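PDB 3NV9: malic enzyme from Entamoeba histolytica, which probably catalyses the oxidative decarboxylation of malate to pyruvate with reduction of NADP, and has been linked to activation of the drug metronidazole. Local coordinates for residues Gly163-Asp169 with Ile188-Asp194; Asn91-Ser97 with Gly129-Ile135; Gly307-Ala311 with Pro331-Pro335. The contacts are given in a common frame with arbitrary orientation. Residue numbers count along the deposited sequence, not the author numbering.

Interaction 1. Residues Gly163-Asp169 with Ile188-Asp194; sequences GAINLED and IPVWHDD
Two extended strands, 164-167 and 190-192, run parallel at 17°, axes 4.9 Å apart, linked by a beta-alpha-beta crossover through helix 174-185. Ile165 pairs with Val190, Asn166 with Trp191 and Leu167 with His192. The ladder runs Ile165 N to Pro189 O (2.9 Å), a weak Trp191 N to Ile165 O (3.3 Å), Leu167 N to Trp191 O (3.0 Å) and Asp193 N to Leu167 O (3.0 Å). On the face covered by helix 174-185, Ile165 (m, m) brings CG1 to 3.8 Å from Ile188 CD1 (p, t); Leu167 (m, t) sets CD1 3.7 Å from Val190 CG1 (t). His192 (t) adds a weak hydrogen bond from ND1 to Leu167 O (3.4 Å). Trp191 (p) lies on the other face, against helix 363-372. Past the strands the acids converge: Glu168 (m, m) places OE1 2.4 Å from OD2 of Asp193 (t), and Asp194 (m) takes Asp169 N on OD2 (2.9 Å). Water 1 joins Glu168 OE2 (2.6 Å) to Asp194 OD1 (2.8 Å). No metal is bound here, but Glu168, Asp169 and Asp194 are consistent with the carboxylates holding the divalent metal in other malic enzymes, while the Glu168-Asp193 approach implies a probable shared proton.

Interaction 2. Residues Asn91-Ser97 with Gly129-Ile135; sequences NFVGVVS and GIDAVPI
Starting just after helix 114-128, Gly129 turns the chain with positive phi (73°), and from Asp131 it runs extended beside strand 92-97, parallel at 22° with 4.6 Å between axes. The register is Phe92 with Asp131, Val93 with Ala132, Gly94 with Val133, Val95 with Pro134 and Val96 with Ile135. Six backbone hydrogen bonds zigzag between them: Asp131 N to Asn91 O (3.0 Å), Val93 N to Asp131 O (2.8 Å), Val133 N to Val93 O (3.2 Å), Val95 N to Val133 O (3.1 Å), Ile135 N to Val95 O (2.6 Å) and Ser97 N to Ile135 O (3.2 Å). This is a beta-alpha-beta crossover through helix 114-128, within the four-stranded parallel sheet of the N-terminal domain. Strand 92-97 is interior there, so the alternate residues Phe92, Gly94 and Val96 spend their backbone groups on 163-169. Strand 131-136 is outermost within the chain; Pro134, which has no amide proton, sits where 92-97 asks for no donor and packs on Leu88 of the second subunit. Asp131 OD1 accepts from Ile49 N of that subunit and forms a salt bridge with Lys125, while Ser97 OG is hydrogen-bonded to Glu168 O and Ser99 N. Phe92 (t) sets CZ 3.7 Å from Val133 CG2, Val133 being m. On the face where Val95, Ala132 and Pro134 meet helix 114-128, Val93 (t) presses CG2 to 3.4 Å from CG2 of Ile130 (m, t), a pair lying against helix 363-372; Val93 CB is 4.0 Å from Ala132 CB.

Interaction 3. Residues Gly307-Ala311 with Pro331-Pro335; sequences GVVKA and PEIYP
This is a loop-to-loop contact, partly buried and bridged by water, between the connections that follow the neighbouring parallel strands 297-300 and 322-325 of the Rossmann-type NAD-binding domain. Each loop leads into a helix, with Lys310 and Tyr334 as the N-cap residues of helices 311-315 and 335-340. Closest in the backbone are Gly307 and Glu332, their CA atoms 5.0 Å apart; Gly307 CA lies 3.9 Å from Glu332 CG, and a beta carbon on Gly307 would collide with that CG. From there 308-310 runs extended, and Val309 (chi1 163°, t) points toward 331-335, with CG2 3.6 Å from Glu332 CB and CG1 4.2 Å from Ile333 CG2. Ile333, also extended and t, t, reaches along 307-311: its CD1 is 3.7 Å from Val309 O and 4.1 Å from Ala311 N. Beneath them, Val309 and Ile333 both rest on Cys325. Glu332 itself is near-helical (-54/-31), and its side chain (m, then chi2 of 90°) carries the carboxylate away from 307-311 to Ser300 OG and the amides of Ser302 and Ala327. The polar link between the loops is through solvent: water 2 lies 2.5 Å from Gly307 O and 2.9 Å from Glu332 O, and water 3 donates to Val309 O (3.0 Å) and Glu332 O (2.7 Å). Glu332 therefore joins the loops by its methylenes and its carbonyl, while its charge is satisfied at the strand ends; since carbonyls face carbonyls here, any hydrogen bond between a bridging water and these oxygens must use a water proton.

How the interactions relate
Interactions 1 and 2 are buried neighbours in one parallel sheet, their centres about 9 Å apart: strand 92-97 lies directly beside 164-167, with Gly163 N 2.7 Å from Phe92 O and Asn166 N 2.8 Å from Gly94 O. Each is a beta-alpha-beta pair held by a backbone ladder, but they differ at the margins, interaction 1 ending in a cluster of acids and interaction 2 facing the second subunit. Interaction 3 belongs to the NAD-binding domain, centred about 29 Å and about 33 Å from the centres of interactions 1 and 2, and touches neither. Partly exposed, it swaps the direct ladder for bridging waters and a small apolar contact between loops.

Interaction 1. Residues Gly163-Asp169 with Ile188-Asp194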
loop_
_atom_site.group_PDB
_atom_site.type_symbol
_atom_site.label_atom_id
_atom_site.label_comp_id
_atom_site.label_asym_id
_atom_site.label_seq_id
_atom_site.Cartn_x
_atom_site.Cartn_y
_atom_site.Cartn_z
ATOM N N GLY A 163 -8.238 2.348 -6.866
ATOM C CA GLY A 163 -9.124 2.047 -7.967
ATOM C C GLY A 163 -10.351 1.410 -7.414
ATOM O O GLY A 163 -11.374 1.398 -8.091
ATOM N N ALA A 164 -10.249 0.821 -6.207
ATOM C CA ALA A 164 -11.429 0.436 -5.445
ATOM C C ALA A 164 -11.138 0.333 -3.959
ATOM O O ALA A 164 -9.971 0.278 -3.559
ATOM C CB ALA A 164 -11.975 -0.886 -5.936
ATOM N N ILE A 165 -12.197 0.260 -3.145
ATOM C CA ILE A 165 -12.009 0.023 -1.751
ATOM C C ILE A 165 -12.694 -1.249 -1.323
ATOM O O ILE A 165 -13.865 -1.465 -1.629
ATOM C CB ILE A 165 -12.587 1.159 -0.821
ATOM C CG1 ILE A 165 -11.925 2.499 -1.089
ATOM C CG2 ILE A 165 -12.543 0.692 0.658
ATOM C CD1 ILE A 165 -10.474 2.502 -0.886
ATOM N N ASN A 166 -11.956 -2.066 -0.576
ATOM C CA ASN A 166 -12.470 -3.336 -0.128
ATOM C C ASN A 166 -12.558 -3.315 1.387
ATOM O O ASN A 166 -11.599 -3.668 2.095
ATOM C CB ASN A 166 -11.559 -4.449 -0.701
ATOM C CG ASN A 166 -11.859 -5.821 -0.131
ATOM O OD1 ASN A 166 -11.179 -6.248 0.818
ATOM N ND2 ASN A 166 -12.851 -6.529 -0.700
ATOM N N LEU A 167 -13.705 -2.876 1.894
ATOM C CA LEU A 167 -13.959 -2.860 3.352
ATOM C C LEU A 167 -13.976 -4.285 3.883
ATOM O O LEU A 167 -14.555 -5.172 3.267
ATOM C CB LEU A 167 -15.302 -2.163 3.690
ATOM C CG LEU A 167 -15.547 -0.737 3.126
ATOM C CD1 LEU A 167 -17.023 -0.370 3.126
ATOM C CD2 LEU A 167 -14.729 0.320 3.921
ATOM N N GLU A 168 -13.350 -4.502 5.028
ATOM C CA GLU A 168 -13.401 -5.792 5.695
ATOM C C GLU A 168 -13.616 -5.623 7.218
ATOM O O GLU A 168 -13.055 -4.687 7.811
ATOM C CB GLU A 168 -12.041 -6.501 5.510
ATOM C CG GLU A 168 -11.637 -6.877 4.077
ATOM C CD GLU A 168 -12.331 -8.131 3.586
ATOM O OE1 GLU A 168 -12.067 -8.488 2.422
ATOM O OE2 GLU A 168 -13.128 -8.766 4.358
ATOM N N ASP A 169 -14.331 -6.582 7.826
ATOM C CA ASP A 169 -14.202 -6.889 9.258
ATOM C C ASP A 169 -14.465 -5.630 10.134
ATOM O O ASP A 169 -13.686 -5.266 11.032
ATOM C CB ASP A 169 -12.823 -7.511 9.528
ATOM C CG ASP A 169 -12.659 -8.915 8.928
ATOM O OD1 ASP A 169 -13.537 -9.367 8.175
ATOM O OD2 ASP A 169 -11.629 -9.590 9.195
ATOM N N ILE A 188 -14.691 6.037 -6.891
ATOM C CA ILE A 188 -14.346 4.633 -7.105
ATOM C C ILE A 188 -15.392 3.735 -6.408
ATOM O O ILE A 188 -16.129 4.184 -5.537
ATOM C CB ILE A 188 -12.922 4.261 -6.598
ATOM C CG1 ILE A 188 -12.795 4.514 -5.089
ATOM C CG2 ILE A 188 -11.881 5.014 -7.395
ATOM C CD1 ILE A 188 -11.423 4.190 -4.482
ATOM N N PRO A 189 -15.502 2.473 -6.844
ATOM C CA PRO A 189 -16.347 1.498 -6.178
ATOM C C PRO A 189 -15.889 1.142 -4.752
ATOM O O PRO A 189 -14.703 0.833 -4.533
ATOM C CB PRO A 189 -16.211 0.240 -7.072
ATOM C CG PRO A 189 -14.912 0.397 -7.722
ATOM C CD PRO A 189 -14.831 1.895 -8.015
ATOM N N VAL A 190 -16.861 1.164 -3.826
ATOM C CA VAL A 190 -16.683 0.765 -2.445
ATOM C C VAL A 190 -17.680 -0.326 -2.093
ATOM O O VAL A 190 -18.878 -0.201 -2.368
ATOM C CB VAL A 190 -16.883 1.979 -1.465
ATOM C CG1 VAL A 190 -16.709 1.561 0.027
ATOM C CG2 VAL A 190 -15.905 3.031 -1.825
ATOM N N TRP A 191 -17.193 -1.390 -1.484
ATOM C CA TRP A 191 -18.063 -2.496 -1.131
ATOM C C TRP A 191 -17.512 -3.076 0.160
ATOM O O TRP A 191 -16.436 -2.701 0.587
ATOM C CB TRP A 191 -18.148 -3.511 -2.288
ATOM C CG TRP A 191 -17.099 -4.560 -2.301
ATOM C CD1 TRP A 191 -15.765 -4.383 -2.078
ATOM C CD2 TRP A 191 -17.281 -5.973 -2.578
ATOM N NE1 TRP A 191 -15.105 -5.601 -2.193
ATOM C CE2 TRP A 191 -16.020 -6.586 -2.475
ATOM C CE3 TRP A 191 -18.395 -6.777 -2.887
ATOM C CZ2 TRP A 191 -15.839 -7.966 -2.681
ATOM C CZ3 TRP A 191 -18.212 -8.150 -3.104
ATOM C CH2 TRP A 191 -16.953 -8.720 -2.995
ATOM N N HIS A 192 -18.252 -3.977 0.777
ATOM C CA HIS A 192 -17.867 -4.557 2.041
ATOM C C HIS A 192 -17.846 -6.099 1.800
ATOM O O HIS A 192 -18.867 -6.726 1.550
ATOM C CB HIS A 192 -18.819 -4.024 3.152
ATOM C CG HIS A 192 -18.644 -4.660 4.509
ATOM N ND1 HIS A 192 -17.491 -5.293 4.913
ATOM C CD2 HIS A 192 -19.470 -4.704 5.574
ATOM C CE1 HIS A 192 -17.633 -5.752 6.148
ATOM N NE2 HIS A 192 -18.829 -5.402 6.573
ATOM N N ASP A 193 -16.637 -6.673 1.778
ATOM C CA ASP A 193 -16.417 -8.056 1.385
ATOM C C ASP A 193 -17.307 -8.968 2.223
ATOM O O ASP A 193 -17.952 -9.851 1.683
ATOM C CB ASP A 193 -14.933 -8.397 1.595
ATOM C CG ASP A 193 -14.488 -9.717 0.936
ATOM O OD1 ASP A 193 -15.246 -10.288 0.117
ATOM O OD2 ASP A 193 -13.375 -10.193 1.292
ATOM N N ASP A 194 -17.364 -8.745 3.538
ATOM C CA ASP A 194 -18.266 -9.553 4.398
ATOM C C ASP A 194 -19.758 -9.465 4.049
ATOM O O ASP A 194 -20.518 -10.328 4.458
ATOM C CB ASP A 194 -18.106 -9.155 5.848
ATOM C CG ASP A 194 -16.727 -9.302 6.294
ATOM O OD1 ASP A 194 -16.346 -10.433 6.675
ATOM O OD2 ASP A 194 -16.015 -8.283 6.246
HETATM O O HOH W 1 -14.065 -11.022 5.162
#

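Interaction 2. Residues Asn91-Ser97 with Gly129-Ile135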
loop_
_atom_site.group_PDB
_atom_site.type_symbol
_atom_site.label_atom_id
_atom_site.label_comp_id
_atom_site.label_asym_id
_atom_site.label_seq_id
_atom_site.Cartn_x
_atom_site.Cartn_y
_atom_site.Cartn_z
ATOM N N ASN A 91 -5.244 -0.407 -10.950
ATOM C CA ASN A 91 -5.339 -1.808 -10.485
ATOM C C ASN A 91 -5.121 -1.937 -8.950
ATOM O O ASN A 91 -4.786 -3.015 -8.466
ATOM C CB ASN A 91 -4.373 -2.681 -11.334
ATOM C CG ASN A 91 -4.603 -4.216 -11.191
ATOM O OD1 ASN A 91 -3.639 -4.958 -10.967
ATOM N ND2 ASN A 91 -5.839 -4.673 -11.314
ATOM N N PHE A 92 -5.368 -0.850 -8.183
ATOM C CA PHE A 92 -4.922 -0.755 -6.750
ATOM C C PHE A 92 -6.133 -0.797 -5.835
ATOM O O PHE A 92 -7.044 0.069 -5.937
ATOM C CB PHE A 92 -4.103 0.550 -6.499
ATOM C CG PHE A 92 -3.184 0.532 -5.271
ATOM C CD1 PHE A 92 -2.635 -0.676 -4.767
ATOM C CD2 PHE A 92 -2.781 1.740 -4.684
ATOM C CE1 PHE A 92 -1.735 -0.673 -3.656
ATOM C CE2 PHE A 92 -1.892 1.773 -3.576
ATOM C CZ PHE A 92 -1.375 0.558 -3.048
ATOM N N VAL A 93 -6.150 -1.790 -4.942
ATOM C CA VAL A 93 -7.248 -1.999 -4.031
ATOM C C VAL A 93 -6.785 -1.788 -2.599
ATOM O O VAL A 93 -5.705 -2.276 -2.250
ATOM C CB VAL A 93 -7.890 -3.368 -4.213
ATOM C CG1 VAL A 93 -8.885 -3.651 -3.086
ATOM C CG2 VAL A 93 -8.623 -3.416 -5.631
ATOM N N GLY A 94 -7.548 -1.007 -1.806
ATOM C CA GLY A 94 -7.257 -0.851 -0.370
ATOM C C GLY A 94 -8.121 -1.763 0.480
ATOM O O GLY A 94 -9.319 -1.769 0.323
ATOM N N VAL A 95 -7.511 -2.577 1.321
ATOM C CA VAL A 95 -8.261 -3.508 2.152
ATOM C C VAL A 95 -8.370 -2.754 3.464
ATOM O O VAL A 95 -7.416 -2.744 4.244
ATOM C CB VAL A 95 -7.479 -4.877 2.346
ATOM C CG1 VAL A 95 -8.287 -5.959 3.082
ATOM C CG2 VAL A 95 -7.093 -5.478 0.960
ATOM N N VAL A 96 -9.495 -2.084 3.659
ATOM C CA VAL A 96 -9.715 -1.134 4.744
ATOM C C VAL A 96 -10.489 -1.834 5.852
ATOM O O VAL A 96 -11.530 -2.441 5.617
ATOM C CB VAL A 96 -10.452 0.174 4.237
ATOM C CG1 VAL A 96 -10.771 1.163 5.404
ATOM C CG2 VAL A 96 -9.593 0.865 3.216
ATOM N N SER A 97 -9.909 -1.824 7.043
ATOM C CA SER A 97 -10.562 -2.406 8.220
ATOM C C SER A 97 -10.229 -1.582 9.451
ATOM O O SER A 97 -9.167 -0.973 9.495
ATOM C CB SER A 97 -10.088 -3.803 8.463
ATOM O OG SER A 97 -10.839 -4.388 9.529
ATOM N N GLY A 129 -5.011 -11.117 -9.759
ATOM C CA GLY A 129 -4.262 -10.204 -10.586
ATOM C C GLY A 129 -4.412 -8.775 -10.100
ATOM O O GLY A 129 -4.081 -7.856 -10.839
ATOM N N ILE A 130 -4.852 -8.598 -8.852
ATOM C CA ILE A 130 -5.067 -7.289 -8.293
ATOM C C ILE A 130 -3.929 -6.814 -7.393
ATOM O O ILE A 130 -3.406 -7.612 -6.601
ATOM C CB ILE A 130 -6.395 -7.310 -7.551
ATOM C CG1 ILE A 130 -7.504 -7.702 -8.553
ATOM C CG2 ILE A 130 -6.734 -5.965 -6.982
ATOM C CD1 ILE A 130 -8.709 -8.256 -7.896
ATOM N N ASP A 131 -3.482 -5.546 -7.519
ATOM C CA ASP A 131 -2.487 -5.029 -6.505
ATOM C C ASP A 131 -3.230 -4.478 -5.283
ATOM O O ASP A 131 -4.107 -3.679 -5.429
ATOM C CB ASP A 131 -1.559 -3.997 -7.121
ATOM C CG ASP A 131 -0.698 -4.612 -8.223
ATOM O OD1 ASP A 131 0.076 -5.544 -7.930
ATOM O OD2 ASP A 131 -0.807 -4.181 -9.386
ATOM N N ALA A 132 -2.937 -4.941 -4.083
ATOM C CA ALA A 132 -3.764 -4.564 -2.933
ATOM C C ALA A 132 -2.878 -4.508 -1.690
ATOM O O ALA A 132 -1.878 -5.224 -1.611
ATOM C CB ALA A 132 -4.850 -5.511 -2.764
ATOM N N VAL A 133 -3.185 -3.595 -0.766
ATOM C CA VAL A 133 -2.456 -3.553 0.455
ATOM C C VAL A 133 -3.396 -3.458 1.675
ATOM O O VAL A 133 -4.470 -2.905 1.601
ATOM C CB VAL A 133 -1.381 -2.449 0.493
ATOM C CG1 VAL A 133 -0.206 -2.813 -0.409
ATOM C CG2 VAL A 133 -1.948 -1.097 0.229
ATOM N N PRO A 134 -2.982 -4.042 2.801
ATOM C CA PRO A 134 -3.808 -3.839 3.999
ATOM C C PRO A 134 -3.835 -2.333 4.393
ATOM O O PRO A 134 -2.792 -1.629 4.287
ATOM C CB PRO A 134 -3.114 -4.711 5.052
ATOM C CG PRO A 134 -1.711 -4.992 4.502
ATOM C CD PRO A 134 -1.662 -4.639 3.073
ATOM N N ILE A 135 -5.015 -1.816 4.787
ATOM C CA ILE A 135 -5.101 -0.472 5.396
ATOM C C ILE A 135 -5.848 -0.602 6.688
ATOM O O ILE A 135 -7.047 -0.482 6.703
ATOM C CB ILE A 135 -5.846 0.516 4.497
ATOM C CG1 ILE A 135 -5.184 0.603 3.118
ATOM C CG2 ILE A 135 -5.942 1.948 5.127
ATOM C CD1 ILE A 135 -3.906 1.439 3.083
#

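Interaction 3. Residues Gly307-Ala311 with Pro331-Pro335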
loop_
_atom_site.group_PDB
_atom_site.type_symbol
_atom_site.label_atom_id
_atom_site.label_comp_id
_atom_site.label_asym_id
_atom_site.label_seq_id
_atom_site.Cartn_x
_atom_site.Cartn_y
_atom_site.Cartn_z
ATOM N N GLY A 307 -20.164 -19.574 17.675
ATOM C CA GLY A 307 -21.608 -19.685 17.514
ATOM C C GLY A 307 -22.088 -21.033 17.970
ATOM O O GLY A 307 -21.344 -21.821 18.561
ATOM N N VAL A 308 -23.357 -21.296 17.732
ATOM C CA VAL A 308 -23.942 -22.581 18.075
ATOM C C VAL A 308 -24.758 -23.130 16.915
ATOM O O VAL A 308 -25.690 -22.491 16.447
ATOM C CB VAL A 308 -24.929 -22.493 19.254
ATOM C CG1 VAL A 308 -25.475 -23.915 19.568
ATOM C CG2 VAL A 308 -24.306 -21.857 20.482
ATOM N N VAL A 309 -24.422 -24.337 16.489
ATOM C CA VAL A 309 -25.316 -25.148 15.698
ATOM C C VAL A 309 -25.412 -26.500 16.385
ATOM O O VAL A 309 -24.398 -27.111 16.668
ATOM C CB VAL A 309 -24.814 -25.255 14.237
ATOM C CG1 VAL A 309 -25.486 -26.429 13.484
ATOM C CG2 VAL A 309 -25.016 -23.931 13.549
ATOM N N LYS A 310 -26.628 -26.978 16.656
ATOM C CA LYS A 310 -26.819 -28.200 17.464
ATOM C C LYS A 310 -27.017 -29.415 16.593
ATOM O O LYS A 310 -27.587 -29.291 15.496
ATOM C CB LYS A 310 -28.017 -28.022 18.392
ATOM C CG LYS A 310 -27.820 -26.937 19.452
ATOM C CD LYS A 310 -29.032 -26.794 20.431
ATOM C CE LYS A 310 -28.725 -25.746 21.521
ATOM N NZ LYS A 310 -29.889 -25.103 22.177
ATOM N N ALA A 311 -26.510 -30.569 17.049
ATOM C CA ALA A 311 -26.699 -31.861 16.390
ATOM C C ALA A 311 -28.163 -32.169 16.210
ATOM O O ALA A 311 -28.581 -32.771 15.194
ATOM C CB ALA A 311 -26.087 -32.993 17.220
ATOM N N PRO A 331 -15.616 -23.543 13.027
ATOM C CA PRO A 331 -17.055 -23.443 12.708
ATOM C C PRO A 331 -18.011 -23.812 13.860
ATOM O O PRO A 331 -17.636 -24.475 14.830
ATOM C CB PRO A 331 -17.241 -24.482 11.630
ATOM C CG PRO A 331 -16.230 -25.526 12.005
ATOM C CD PRO A 331 -15.016 -24.713 12.391
ATOM N N GLU A 332 -19.253 -23.405 13.713
ATOM C CA GLU A 332 -20.250 -23.602 14.750
ATOM C C GLU A 332 -20.367 -25.066 15.187
ATOM O O GLU A 332 -20.707 -25.346 16.327
ATOM C CB GLU A 332 -21.584 -23.062 14.240
ATOM C CG GLU A 332 -21.574 -21.558 14.088
ATOM C CD GLU A 332 -21.115 -21.073 12.701
ATOM O OE1 GLU A 332 -20.282 -21.741 12.009
ATOM O OE2 GLU A 332 -21.571 -19.963 12.331
ATOM N N ILE A 333 -20.118 -25.979 14.267
ATOM C CA ILE A 333 -20.103 -27.378 14.550
ATOM C C ILE A 333 -19.137 -27.958 13.524
ATOM O O ILE A 333 -19.049 -27.449 12.420
ATOM C CB ILE A 333 -21.535 -28.051 14.460
ATOM C CG1 ILE A 333 -21.593 -29.271 15.370
ATOM C CG2 ILE A 333 -21.863 -28.502 13.019
ATOM C CD1 ILE A 333 -22.880 -30.137 15.230
ATOM N N TYR A 334 -18.383 -28.995 13.871
ATOM C CA TYR A 334 -17.446 -29.540 12.888
ATOM C C TYR A 334 -18.181 -30.459 11.905
ATOM O O TYR A 334 -19.190 -31.057 12.254
ATOM C CB TYR A 334 -16.276 -30.312 13.541
ATOM C CG TYR A 334 -15.181 -29.465 14.181
ATOM C CD1 TYR A 334 -15.023 -29.439 15.582
ATOM C CD2 TYR A 334 -14.264 -28.726 13.387
ATOM C CE1 TYR A 334 -14.011 -28.713 16.190
ATOM C CE2 TYR A 334 -13.220 -27.972 13.974
ATOM C CZ TYR A 334 -13.111 -27.984 15.383
ATOM O OH TYR A 334 -12.106 -27.305 15.991
ATOM N N PRO A 335 -17.671 -30.561 10.672
ATOM C CA PRO A 335 -18.277 -31.415 9.635
ATOM C C PRO A 335 -18.615 -32.834 10.109
ATOM O O PRO A 335 -19.725 -33.297 9.842
ATOM C CB PRO A 335 -17.191 -31.456 8.531
ATOM C CG PRO A 335 -16.492 -30.086 8.659
ATOM C CD PRO A 335 -16.641 -29.646 10.127
HETATM O O HOH W 2 -19.817 -23.758 18.545
HETATM O O HOH W 3 -21.852 -26.791 18.243
#